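Local coordinates for protein TP_0956 (Treponema pallidum subsp. pallidum, PDB 3U64) that probably serves as the T component, a lipoprotein with tetratricopeptide-type repeats, of a TRAP transporter and works through protein-protein interaction, at residues D42-A45 / Q46-L50; L52-Y55 / E56-L60; A164-L168 / T169-S173; L267-P271 / E272-H276; N277-L280 / V281-Q285. All coordinates share one frame; numbering follows the deposited sequence.

Contact 1 (D42-A45 / Q46-L50); sequences DLVA and QSLPL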
loop_
_atom_site.group_PDB
_atom_site.type_symbol
_atom_site.label_atom_id
_atom_site.label_comp_id
_atom_site.label_asym_id
_atom_site.label_seq_id
_atom_site.Cartn_x
_atom_site.Cartn_y
_atom_site.Cartn_z
ATOM N N ASP A 42 2.622 8.818 5.538
ATOM C CA ASP A 42 2.357 8.025 4.339
ATOM C C ASP A 42 2.957 6.622 4.412
ATOM O O ASP A 42 2.319 5.659 3.995
ATOM C CB ASP A 42 2.823 8.755 3.078
ATOM C CG ASP A 42 1.955 9.968 2.754
ATOM O OD1 ASP A 42 0.788 9.996 3.200
ATOM O OD2 ASP A 42 2.437 10.894 2.057
ATOM N N LEU A 43 4.175 6.503 4.934
ATOM C CA LEU A 43 4.797 5.188 5.090
ATOM C C LEU A 43 3.961 4.293 6.004
ATOM O O LEU A 43 3.792 3.103 5.739
ATOM C CB LEU A 43 6.222 5.301 5.652
ATOM C CG LEU A 43 7.294 5.700 4.643
ATOM C CD1 LEU A 43 8.616 5.992 5.330
ATOM C CD2 LEU A 43 7.444 4.606 3.617
ATOM N N VAL A 44 3.450 4.871 7.085
ATOM C CA VAL A 44 2.608 4.124 8.008
ATOM C C VAL A 44 1.288 3.728 7.324
ATOM O O VAL A 44 0.939 2.553 7.289
ATOM C CB VAL A 44 2.377 4.894 9.298
ATOM C CG1 VAL A 44 1.589 4.061 10.262
ATOM C CG2 VAL A 44 3.729 5.252 9.924
ATOM N N ALA A 45 0.592 4.707 6.739
ATOM C CA ALA A 45 -0.680 4.474 6.085
ATOM C C ALA A 45 -0.580 3.369 5.048
ATOM O O ALA A 45 -1.492 2.560 4.908
ATOM C CB ALA A 45 -1.208 5.780 5.441
ATOM N N GLN A 46 0.517 3.338 4.303
ATOM C CA GLN A 46 0.648 2.362 3.216
ATOM C C GLN A 46 1.078 0.978 3.686
ATOM O O GLN A 46 0.828 -0.013 3.003
ATOM C CB GLN A 46 1.611 2.866 2.145
ATOM C CG GLN A 46 1.114 4.139 1.481
ATOM C CD GLN A 46 1.968 4.555 0.312
ATOM O OE1 GLN A 46 2.361 3.725 -0.511
ATOM N NE2 GLN A 46 2.265 5.847 0.226
ATOM N N SER A 47 1.718 0.905 4.848
ATOM C CA SER A 47 2.176 -0.389 5.348
ATOM C C SER A 47 1.217 -1.028 6.338
ATOM O O SER A 47 1.202 -2.241 6.478
ATOM C CB SER A 47 3.602 -0.299 5.923
ATOM O OG SER A 47 3.722 0.753 6.854
ATOM N N LEU A 48 0.379 -0.235 7.001
ATOM C CA LEU A 48 -0.492 -0.799 8.033
ATOM C C LEU A 48 -1.534 -1.850 7.528
ATOM O O LEU A 48 -1.785 -2.847 8.206
ATOM C CB LEU A 48 -1.154 0.305 8.866
ATOM C CG LEU A 48 -0.331 0.807 10.054
ATOM C CD1 LEU A 48 -1.133 1.786 10.905
ATOM C CD2 LEU A 48 0.148 -0.372 10.903
ATOM N N PRO A 49 -2.114 -1.647 6.332
ATOM C CA PRO A 49 -3.121 -2.626 5.886
ATOM C C PRO A 49 -2.694 -4.113 5.919
ATOM O O PRO A 49 -3.442 -4.916 6.490
ATOM C CB PRO A 49 -3.460 -2.163 4.465
ATOM C CG PRO A 49 -3.218 -0.661 4.512
ATOM C CD PRO A 49 -1.986 -0.522 5.383
ATOM N N LEU A 50 -1.561 -4.494 5.333
ATOM C CA LEU A 50 -1.190 -5.917 5.372
ATOM C C LEU A 50 -0.934 -6.370 6.798
ATOM O O LEU A 50 -1.273 -7.487 7.163
ATOM C CB LEU A 50 0.007 -6.241 4.478
ATOM C CG LEU A 50 0.447 -7.710 4.382
ATOM C CD1 LEU A 50 -0.714 -8.700 4.088
ATOM C CD2 LEU A 50 1.539 -7.843 3.328
#
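The carbonyl oxygen of Leu-43 is gripped twice by Ser-47, one turn further along the helix. The hydroxyl gives the shorter bond, Ser-47 OG to Leu-43 O at 2.6 Å, and the backbone N of Ser-47 adds a weak one to the same oxygen. The hydroxyl can reach it because OG sits between the backbone N and the carbonyl carbon (chi1 51°), which turns it back over the preceding turn; OG stands 24° out of the plane of the Leu-43 carbonyl. The oxygen of Val-44 is also shared. It takes Leu-48 N at 2.9 Å, in an approach nearly collinear with the carbonyl, and a weak second bond from Ser-47 N.

This doubling of partners falls just before helix 41-61 kinks. Pro-49 has no N-H to offer, and its ring carbon CD instead stands 3.2 Å from Ala-45 O; Leu-50 N also lacks a bond to the turn before, so the regular bonding pattern is interrupted within an otherwise continuous helix. On one flank Val-44 and Leu-48 run side by side, CG1 of the valine 3.6 Å from CD1 of the leucine, and Phe-35 and Phe-83 pack against both. Another flank carries Gln-46, whose N bonds to Asp-42 O at 3.0 Å. Its chi1 of -63° lays CG against that same oxygen, and the extended chain beyond brings NE2 to 4.1 Å from Asp-42 CB. The helix also lies in the subunit interface: Gln-46 packs on Pro-49 of the second subunit, and Pro-49 in turn on Gln-46 of the third.

Contact 2 (L52-Y55 / E56-L60); sequences LKVY and EALHL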
loop_
_atom_site.group_PDB
_atom_site.type_symbol
_atom_site.label_atom_id
_atom_site.label_comp_id
_atom_site.label_asym_id
_atom_site.label_seq_id
_atom_site.Cartn_x
_atom_site.Cartn_y
_atom_site.Cartn_z
ATOM N N LEU A 52 -2.533 -5.273 9.488
ATOM C CA LEU A 52 -3.859 -5.566 10.006
ATOM C C LEU A 52 -4.275 -6.965 9.541
ATOM O O LEU A 52 -4.763 -7.782 10.322
ATOM C CB LEU A 52 -4.862 -4.518 9.534
ATOM C CG LEU A 52 -5.171 -3.287 10.398
ATOM C CD1 LEU A 52 -3.948 -2.785 11.084
ATOM C CD2 LEU A 52 -5.771 -2.184 9.538
ATOM N N LYS A 53 -4.046 -7.257 8.269
ATOM C CA LYS A 53 -4.477 -8.527 7.711
ATOM C C LYS A 53 -3.742 -9.710 8.339
ATOM O O LYS A 53 -4.357 -10.729 8.649
ATOM C CB LYS A 53 -4.359 -8.505 6.194
ATOM C CG LYS A 53 -5.410 -7.611 5.528
ATOM C CD LYS A 53 -6.707 -8.378 5.408
ATOM C CE LYS A 53 -7.876 -7.598 5.955
ATOM N NZ LYS A 53 -8.997 -8.539 6.307
ATOM N N VAL A 54 -2.440 -9.565 8.562
ATOM C CA VAL A 54 -1.673 -10.630 9.206
ATOM C C VAL A 54 -2.121 -10.876 10.643
ATOM O O VAL A 54 -2.319 -12.023 11.050
ATOM C CB VAL A 54 -0.161 -10.364 9.155
ATOM C CG1 VAL A 54 0.577 -11.332 10.059
ATOM C CG2 VAL A 54 0.342 -10.496 7.707
ATOM N N TYR A 55 -2.301 -9.809 11.415
ATOM C CA TYR A 55 -2.761 -9.989 12.787
ATOM C C TYR A 55 -4.129 -10.630 12.780
ATOM O O TYR A 55 -4.432 -11.503 13.589
ATOM C CB TYR A 55 -2.844 -8.659 13.525
ATOM C CG TYR A 55 -1.546 -8.248 14.169
ATOM C CD1 TYR A 55 -0.561 -7.582 13.441
ATOM C CD2 TYR A 55 -1.303 -8.512 15.506
ATOM C CE1 TYR A 55 0.638 -7.194 14.037
ATOM C CE2 TYR A 55 -0.108 -8.127 16.112
ATOM C CZ TYR A 55 0.854 -7.468 15.374
ATOM O OH TYR A 55 2.033 -7.088 15.982
ATOM N N GLU A 56 -4.961 -10.181 11.854
ATOM C CA GLU A 56 -6.301 -10.688 11.771
ATOM C C GLU A 56 -6.251 -12.187 11.529
ATOM O O GLU A 56 -6.978 -12.938 12.173
ATOM C CB GLU A 56 -7.070 -9.968 10.667
ATOM C CG GLU A 56 -8.565 -10.007 10.805
ATOM C CD GLU A 56 -9.239 -9.096 9.783
ATOM O OE1 GLU A 56 -8.503 -8.496 8.977
ATOM O OE2 GLU A 56 -10.485 -8.969 9.782
ATOM N N ALA A 57 -5.390 -12.625 10.607
ATOM C CA ALA A 57 -5.275 -14.051 10.306
ATOM C C ALA A 57 -4.727 -14.846 11.512
ATOM O O ALA A 57 -5.202 -15.939 11.825
ATOM C CB ALA A 57 -4.411 -14.279 9.061
ATOM N N LEU A 58 -3.733 -14.285 12.191
ATOM C CA LEU A 58 -3.192 -14.927 13.382
ATOM C C LEU A 58 -4.286 -15.096 14.422
ATOM O O LEU A 58 -4.397 -16.137 15.066
ATOM C CB LEU A 58 -2.044 -14.108 13.960
ATOM C CG LEU A 58 -0.772 -14.174 13.121
ATOM C CD1 LEU A 58 0.362 -13.395 13.776
ATOM C CD2 LEU A 58 -0.383 -15.635 12.922
ATOM N N HIS A 59 -5.109 -14.069 14.573
ATOM C CA HIS A 59 -6.172 -14.123 15.553
ATOM C C HIS A 59 -7.170 -15.239 15.259
ATOM O O HIS A 59 -7.650 -15.907 16.172
ATOM C CB HIS A 59 -6.925 -12.801 15.576
ATOM C CG HIS A 59 -8.287 -12.902 16.183
ATOM N ND1 HIS A 59 -8.484 -13.169 17.521
ATOM C CD2 HIS A 59 -9.521 -12.781 15.638
ATOM C CE1 HIS A 59 -9.779 -13.198 17.777
ATOM N NE2 HIS A 59 -10.432 -12.965 16.652
ATOM N N LEU A 60 -7.508 -15.420 13.987
ATOM C CA LEU A 60 -8.547 -16.382 13.615
ATOM C C LEU A 60 -8.009 -17.805 13.691
ATOM O O LEU A 60 -8.744 -18.765 13.893
ATOM C CB LEU A 60 -9.097 -16.056 12.228
ATOM C CG LEU A 60 -9.818 -14.701 12.213
ATOM C CD1 LEU A 60 -10.254 -14.317 10.797
ATOM C CD2 LEU A 60 -11.018 -14.680 13.174
#
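Lys-53 and Glu-56 run side by side along the helix and join in a salt bridge, Lys-53 NZ to Glu-56 OE1 at 2.7 Å. The lysine starts out away from its partner and returns by bending: chi2 is -82°, and a second bend at chi3 carries the chain round until CE lies 3.2 Å from Glu-56 OE1. The glutamate, by contrast, is straight. Its CG is anti to the backbone N, and the rest of the chain stays extended, holding the carboxylate out where the ammonium group can come to it. NZ meets OE1 from above the carboxylate plane, 41° out of it.

Both charged ends have further partners. Lys-53 NZ also forms a salt bridge with Glu-38 of the third subunit and a hydrogen bond to the Val-34 carbonyl of that subunit, while OE1 and OE2 of Glu-56 are bonded to the hydroxyls of Tyr-76 and Tyr-116. With both oxygens of a buried carboxylate engaged, its rotation is probably well fixed, and the nearby lysine would favour the charged form.

The one apolar side-chain touch is looser: Val-54 CG1 lies 4.3 Å from Leu-58 CD1. Leu-58 CG rests 3.4 Å from Val-54 O. His-59 has its CG swung away from the backbone N (chi1 160°), and its ring meets that of Tyr-116. Four backbone bonds run underneath. This is a regular alpha-helical segment with an i to i+3 salt bridge, set where helix 41-61 meets another subunit.

Contact 3 (A164-L168 / T169-S173); sequences AAFAL and TPLGS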
loop_
_atom_site.group_PDB
_atom_site.type_symbol
_atom_site.label_atom_id
_atom_site.label_comp_id
_atom_site.label_asym_id
_atom_site.label_seq_id
_atom_site.Cartn_x
_atom_site.Cartn_y
_atom_site.Cartn_z
ATOM N N ALA A 164 -16.484 5.357 19.486
ATOM C CA ALA A 164 -16.017 5.983 18.254
ATOM C C ALA A 164 -17.004 5.670 17.116
ATOM O O ALA A 164 -17.252 6.524 16.251
ATOM C CB ALA A 164 -14.587 5.546 17.898
ATOM N N ALA A 165 -17.598 4.471 17.129
ATOM C CA ALA A 165 -18.587 4.151 16.088
ATOM C C ALA A 165 -19.847 4.991 16.263
ATOM O O ALA A 165 -20.431 5.455 15.284
ATOM C CB ALA A 165 -18.928 2.647 16.064
ATOM N N PHE A 166 -20.263 5.171 17.514
ATOM C CA PHE A 166 -21.471 5.928 17.846
ATOM C C PHE A 166 -21.357 7.383 17.387
ATOM O O PHE A 166 -22.311 7.971 16.886
ATOM C CB PHE A 166 -21.725 5.870 19.352
ATOM C CG PHE A 166 -22.836 6.777 19.828
ATOM C CD1 PHE A 166 -24.139 6.595 19.385
ATOM C CD2 PHE A 166 -22.581 7.787 20.748
ATOM C CE1 PHE A 166 -25.167 7.421 19.832
ATOM C CE2 PHE A 166 -23.608 8.626 21.204
ATOM C CZ PHE A 166 -24.896 8.439 20.744
ATOM N N ALA A 167 -20.175 7.951 17.562
ATOM C CA ALA A 167 -19.905 9.321 17.145
ATOM C C ALA A 167 -20.153 9.549 15.640
ATOM O O ALA A 167 -20.295 10.685 15.192
ATOM C CB ALA A 167 -18.475 9.695 17.515
ATOM N N LEU A 168 -20.205 8.467 14.871
ATOM C CA LEU A 168 -20.384 8.553 13.424
ATOM C C LEU A 168 -21.724 7.936 13.019
ATOM O O LEU A 168 -22.040 7.809 11.836
ATOM C CB LEU A 168 -19.243 7.819 12.703
ATOM C CG LEU A 168 -17.815 8.307 12.947
ATOM C CD1 LEU A 168 -16.808 7.454 12.189
ATOM C CD2 LEU A 168 -17.682 9.783 12.572
ATOM N N THR A 169 -22.494 7.539 14.022
ATOM C CA THR A 169 -23.777 6.889 13.826
ATOM C C THR A 169 -24.849 7.958 13.940
ATOM O O THR A 169 -24.843 8.735 14.890
ATOM C CB THR A 169 -23.987 5.789 14.895
ATOM O OG1 THR A 169 -22.970 4.785 14.757
ATOM C CG2 THR A 169 -25.340 5.133 14.770
ATOM N N PRO A 170 -25.743 8.034 12.942
ATOM C CA PRO A 170 -26.886 8.958 12.994
ATOM C C PRO A 170 -27.673 8.767 14.287
ATOM O O PRO A 170 -28.081 7.642 14.586
ATOM C CB PRO A 170 -27.730 8.531 11.793
ATOM C CG PRO A 170 -26.733 7.982 10.822
ATOM C CD PRO A 170 -25.673 7.306 11.662
ATOM N N LEU A 171 -27.877 9.848 15.037
ATOM C CA LEU A 171 -28.494 9.778 16.364
ATOM C C LEU A 171 -29.820 9.018 16.390
ATOM O O LEU A 171 -30.267 8.574 17.448
ATOM C CB LEU A 171 -28.680 11.183 16.940
ATOM C CG LEU A 171 -27.377 11.955 17.159
ATOM C CD1 LEU A 171 -27.664 13.396 17.542
ATOM C CD2 LEU A 171 -26.514 11.270 18.211
ATOM N N GLY A 172 -30.440 8.866 15.224
ATOM C CA GLY A 172 -31.722 8.197 15.130
ATOM C C GLY A 172 -31.633 6.691 14.974
ATOM O O GLY A 172 -32.529 5.961 15.399
ATOM N N SER A 173 -30.557 6.214 14.360
ATOM C CA SER A 173 -30.408 4.779 14.137
ATOM C C SER A 173 -29.251 4.184 14.943
ATOM O O SER A 173 -28.567 3.270 14.484
ATOM C CB SER A 173 -30.264 4.462 12.641
ATOM O OG SER A 173 -29.152 5.130 12.071
#
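A type I beta turn from Phe-166 to Thr-169 carries the chain out of helix 152-166 into the loop that leads to helix 176-192. Its closing bond runs from Thr-169 N to Phe-166 O at 2.9 Å, with the donor standing well above the carbonyl plane. The threonine side chain adds a second link back to the last turn: Thr-169 OG1 donates to Ala-165 O at 2.7 Å. That oxygen also accepts Leu-168 N at 3.0 Å, and the two donors come to it from opposite faces of the carbonyl plane. Placing OG1 anti to the carbonyl carbon of its own residue (chi1 -62°) directs the hydroxyl back to Ala-165. Thr-169 CB rests 3.4 Å from Phe-166 O.

The carbonyls of Ala-165 and Phe-166 therefore find donors within the turn. Arg-107 makes a further, weak hydrogen bond to the threonine hydroxyl. Leu-168 packs on Ala-106 and Tyr-110 of helix 96-124, and Ala-165 touches Leu-111 of that helix.

A second type I turn, Pro-170 to Ser-173, follows directly and is closed by Ser-173 N to Pro-170 O at 2.9 Å. It brings Leu-171 towards Phe-166, whose ring also meets that of Phe-216. The leucine is poorly ordered and its position uncertain; as modelled, its methyl approaches obliquely, Leu-171 CD2 lying 4.1 Å from CZ of Phe-166.

Contact 4 (L267-P271 / E272-H276); sequences LAIDP and ESVPH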
loop_
_atom_site.group_PDB
_atom_site.type_symbol
_atom_site.label_atom_id
_atom_site.label_comp_id
_atom_site.label_asym_id
_atom_site.label_seq_id
_atom_site.Cartn_x
_atom_site.Cartn_y
_atom_site.Cartn_z
ATOM N N LEU A 267 0.283 22.551 20.433
ATOM C CA LEU A 267 1.270 22.817 19.381
ATOM C C LEU A 267 2.673 23.194 19.886
ATOM O O LEU A 267 3.616 23.242 19.106
ATOM C CB LEU A 267 0.749 23.906 18.430
ATOM C CG LEU A 267 -0.514 23.486 17.659
ATOM C CD1 LEU A 267 -1.047 24.602 16.774
ATOM C CD2 LEU A 267 -0.233 22.242 16.839
ATOM N N ALA A 268 2.809 23.480 21.178
ATOM C CA ALA A 268 4.116 23.849 21.713
ATOM C C ALA A 268 4.982 22.605 21.936
ATOM O O ALA A 268 6.205 22.692 22.038
ATOM C CB ALA A 268 3.970 24.662 23.013
ATOM N N ILE A 269 4.340 21.446 21.997
ATOM C CA ILE A 269 5.060 20.189 22.194
ATOM C C ILE A 269 5.978 19.862 21.009
ATOM O O ILE A 269 5.587 19.945 19.837
ATOM C CB ILE A 269 4.086 19.028 22.485
ATOM C CG1 ILE A 269 3.311 19.301 23.788
ATOM C CG2 ILE A 269 4.827 17.680 22.536
ATOM C CD1 ILE A 269 1.969 18.563 23.857
ATOM N N ASP A 270 7.214 19.508 21.324
ATOM C CA ASP A 270 8.177 19.150 20.291
ATOM C C ASP A 270 8.238 17.620 20.144
ATOM O O ASP A 270 8.748 16.917 21.038
ATOM C CB ASP A 270 9.561 19.747 20.604
ATOM C CG ASP A 270 10.614 19.355 19.586
ATOM O OD1 ASP A 270 10.246 18.749 18.554
ATOM O OD2 ASP A 270 11.816 19.649 19.817
ATOM N N PRO A 271 7.706 17.110 19.010
ATOM C CA PRO A 271 7.620 15.682 18.702
ATOM C C PRO A 271 8.981 15.007 18.825
ATOM O O PRO A 271 9.042 13.861 19.235
ATOM C CB PRO A 271 7.136 15.658 17.245
ATOM C CG PRO A 271 6.405 16.965 17.080
ATOM C CD PRO A 271 7.159 17.950 17.918
ATOM N N GLU A 272 10.056 15.715 18.497
ATOM C CA GLU A 272 11.393 15.152 18.626
ATOM C C GLU A 272 11.802 14.903 20.087
ATOM O O GLU A 272 12.741 14.152 20.344
ATOM C CB GLU A 272 12.424 16.051 17.923
ATOM C CG GLU A 272 12.190 16.204 16.427
ATOM C CD GLU A 272 11.983 14.865 15.730
ATOM O OE1 GLU A 272 12.579 13.860 16.177
ATOM O OE2 GLU A 272 11.214 14.809 14.743
ATOM N N SER A 273 11.098 15.528 21.030
ATOM C CA SER A 273 11.445 15.454 22.457
ATOM C C SER A 273 10.633 14.421 23.233
ATOM O O SER A 273 10.974 14.086 24.362
ATOM C CB SER A 273 11.250 16.814 23.126
ATOM O OG SER A 273 12.252 17.731 22.732
ATOM N N VAL A 274 9.548 13.937 22.641
ATOM C CA VAL A 274 8.671 13.018 23.352
ATOM C C VAL A 274 9.330 11.658 23.567
ATOM O O VAL A 274 10.052 11.155 22.703
ATOM C CB VAL A 274 7.321 12.842 22.641
ATOM C CG1 VAL A 274 6.639 14.181 22.464
ATOM C CG2 VAL A 274 7.511 12.144 21.296
ATOM N N PRO A 275 9.075 11.054 24.728
ATOM C CA PRO A 275 9.692 9.770 25.081
ATOM C C PRO A 275 9.194 8.631 24.194
ATOM O O PRO A 275 9.899 7.656 23.978
ATOM C CB PRO A 275 9.241 9.541 26.527
ATOM C CG PRO A 275 8.586 10.823 26.972
ATOM C CD PRO A 275 8.135 11.534 25.754
ATOM N N HIS A 276 7.971 8.751 23.694
ATOM C CA HIS A 276 7.443 7.743 22.790
ATOM C C HIS A 276 6.175 8.245 22.108
ATOM O O HIS A 276 5.713 9.354 22.389
ATOM C CB HIS A 276 7.201 6.416 23.522
ATOM C CG HIS A 276 6.074 6.464 24.502
ATOM N ND1 HIS A 276 5.782 7.587 25.248
ATOM C CD2 HIS A 276 5.153 5.533 24.849
ATOM C CE1 HIS A 276 4.731 7.345 26.013
ATOM N NE2 HIS A 276 4.333 6.105 25.792
#
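Asp-270 reaches forward to the backbone N of Glu-272. From CB, which lies 4.0 Å from Ser-273 OG, the side chain leads to CG, anti to the backbone N (chi1 178°), and there the carboxylate divides. OD1 accepts Glu-272 N at 3.0 Å, the N-H arriving from above the carboxylate plane, 59° out of it; the CB of Glu-272 is also near this oxygen. OD2 is nearest Ser-273 OG, at 3.5 Å.

The backbone of the aspartate takes part as well. Its carbonyl oxygen receives Ser-273 N at 2.7 Å, and Val-274 N adds weak bonds to this oxygen and to Pro-271 O. Together they wind the chain through one tight turn in the loop joining helix 256-268 to helix 278-293, and the side-chain bond to Glu-272 N makes an Asx turn at its start. Pro-271 packs on Ile-282 and Gln-285 of the following helix. Glu-272 bends at chi2, and its OE1 pairs with Lys-278 in a salt bridge, its carboxylate plane turned 69° from that of Asp-270.

Apolar groups meet beside the turn. Ile-269 and Val-274 cross at about a right angle, with CG2 of the isoleucine 3.9 Å from CG1 of the valine. The second valine methyl is pressed to the backbone, Val-274 CG2 lying 3.1 Å from Pro-271 O.

Contact 5 (N277-L280 / V281-Q285); sequences NKLL and VILSQ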
loop_
_atom_site.group_PDB
_atom_site.type_symbol
_atom_site.label_atom_id
_atom_site.label_comp_id
_atom_site.label_asym_id
_atom_site.label_seq_id
_atom_site.Cartn_x
_atom_site.Cartn_y
_atom_site.Cartn_z
ATOM N N ASN A 277 5.634 7.427 21.205
ATOM C CA ASN A 277 4.462 7.782 20.397
ATOM C C ASN A 277 4.594 9.065 19.584
ATOM O O ASN A 277 3.613 9.772 19.336
ATOM C CB ASN A 277 3.181 7.772 21.241
ATOM C CG ASN A 277 2.728 6.351 21.583
ATOM O OD1 ASN A 277 3.111 5.392 20.911
ATOM N ND2 ASN A 277 1.916 6.214 22.626
ATOM N N LYS A 278 5.811 9.348 19.142
ATOM C CA LYS A 278 6.011 10.463 18.229
ATOM C C LYS A 278 4.947 10.482 17.119
ATOM O O LYS A 278 4.415 11.540 16.775
ATOM C CB LYS A 278 7.425 10.447 17.629
ATOM C CG LYS A 278 7.781 11.751 16.929
ATOM C CD LYS A 278 8.908 11.592 15.917
ATOM C CE LYS A 278 10.235 11.327 16.571
ATOM N NZ LYS A 278 11.290 11.073 15.554
ATOM N N LEU A 279 4.608 9.322 16.568
ATOM C CA LEU A 279 3.618 9.291 15.490
ATOM C C LEU A 279 2.263 9.875 15.932
ATOM O O LEU A 279 1.661 10.689 15.240
ATOM C CB LEU A 279 3.436 7.872 14.957
ATOM C CG LEU A 279 2.337 7.710 13.888
ATOM C CD1 LEU A 279 2.660 8.463 12.612
ATOM C CD2 LEU A 279 2.074 6.248 13.578
ATOM N N LEU A 280 1.780 9.463 17.091
ATOM C CA LEU A 280 0.483 9.949 17.549
ATOM C C LEU A 280 0.514 11.457 17.837
ATOM O O LEU A 280 -0.427 12.173 17.507
ATOM C CB LEU A 280 0.011 9.151 18.767
ATOM C CG LEU A 280 -0.553 7.761 18.436
ATOM C CD1 LEU A 280 0.441 6.915 17.659
ATOM C CD2 LEU A 280 -0.993 7.026 19.698
ATOM N N VAL A 281 1.609 11.937 18.426
ATOM C CA VAL A 281 1.798 13.372 18.637
ATOM C C VAL A 281 1.706 14.154 17.319
ATOM O O VAL A 281 0.995 15.165 17.241
ATOM C CB VAL A 281 3.141 13.649 19.366
ATOM C CG1 VAL A 281 3.487 15.148 19.359
ATOM C CG2 VAL A 281 3.080 13.094 20.792
ATOM N N ILE A 282 2.413 13.675 16.291
ATOM C CA ILE A 282 2.340 14.263 14.947
ATOM C C ILE A 282 0.911 14.308 14.441
ATOM O O ILE A 282 0.482 15.316 13.868
ATOM C CB ILE A 282 3.150 13.469 13.876
ATOM C CG1 ILE A 282 4.630 13.364 14.251
ATOM C CG2 ILE A 282 2.970 14.108 12.471
ATOM C CD1 ILE A 282 5.271 14.668 14.428
ATOM N N LEU A 283 0.183 13.201 14.630
ATOM C CA LEU A 283 -1.220 13.127 14.203
ATOM C C LEU A 283 -2.072 14.146 14.953
ATOM O O LEU A 283 -2.809 14.919 14.348
ATOM C CB LEU A 283 -1.797 11.708 14.378
ATOM C CG LEU A 283 -1.379 10.665 13.334
ATOM C CD1 LEU A 283 -1.573 9.244 13.856
ATOM C CD2 LEU A 283 -2.111 10.864 11.998
ATOM N N SER A 284 -1.939 14.162 16.274
ATOM C CA SER A 284 -2.686 15.104 17.092
ATOM C C SER A 284 -2.351 16.550 16.761
ATOM O O SER A 284 -3.225 17.407 16.769
ATOM C CB SER A 284 -2.451 14.841 18.570
ATOM O OG SER A 284 -3.070 13.628 18.934
ATOM N N GLN A 285 -1.096 16.839 16.467
ATOM C CA GLN A 285 -0.772 18.223 16.155
ATOM C C GLN A 285 -1.365 18.670 14.811
ATOM O O GLN A 285 -1.778 19.818 14.679
ATOM C CB GLN A 285 0.732 18.480 16.261
ATOM C CG GLN A 285 1.241 18.273 17.679
ATOM C CD GLN A 285 2.668 18.742 17.865
ATOM O OE1 GLN A 285 3.526 18.509 17.016
ATOM N NE2 GLN A 285 2.931 19.401 18.987
#
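Four backbone bonds, three of them nearly straight, open helix 278-293, the first from Val-281 N to Asn-277 O at 3.1 Å and the fourth from Ser-284 N to Leu-280 O at 2.8 Å. Asn-277 stands at the N-cap, but its side chain makes no capping bond; Glu-37 instead accepts the N-H groups of Asn-277 and Lys-278 on its two carboxylate oxygens.

Most side-chain approaches are made to the carbonyls of the preceding turn. With CG1 of Ile-282 anti to its own carbonyl carbon (chi1 -58°), that atom is laid 3.1 Å from Lys-278 O. Val-281 sends CG2 to 3.7 Å from Asn-277 O. Between side chains the touch is lighter: Leu-279 CG and Leu-283 CD1 are 4.2 Å apart, and both leucines pack on Leu-41 of helix 41-61. Leu-280 turns to Met-78 and Leu-283 also meets Ala-82, both on helix 66-89.

Ser-284 OG comes 3.3 Å from Leu-280 O, yet its hydrogen bond is with Asp-240. The polar ends of Ser-284 and, through Glu-272, Lys-278 thus tie this first part of the helix to its surroundings; the leucines face helices 41-61 and 66-89, while Val-281 and Ile-282 pack on the loop prolines Pro-239 and Pro-271. The negative charge of Glu-37 beside the opening N-H groups would probably interact favourably with the helix dipole and may stabilise the helix start.

Along the chain the five contacts follow in series. Contacts 1 and 2 lie on helix 41-61 with centres about 16 Å apart, and both touch the third subunit, so this helix helps build the trimeric assembly. Contacts 3, 4 and 5 are not touched by another subunit. Contact 3, at the end of helix 152-166, stands apart, its centre about 26 to 33 Å from those of the others. Contacts 4 and 5 are neighbours, about 8 Å between centres: the first spans the loop between helices 256-268 and 278-293, the second starts the latter helix. Contact 5 also meets contact 1 where Leu-279 packs on Val-44, bringing a late helix of this all-helical fold against the early interface helix.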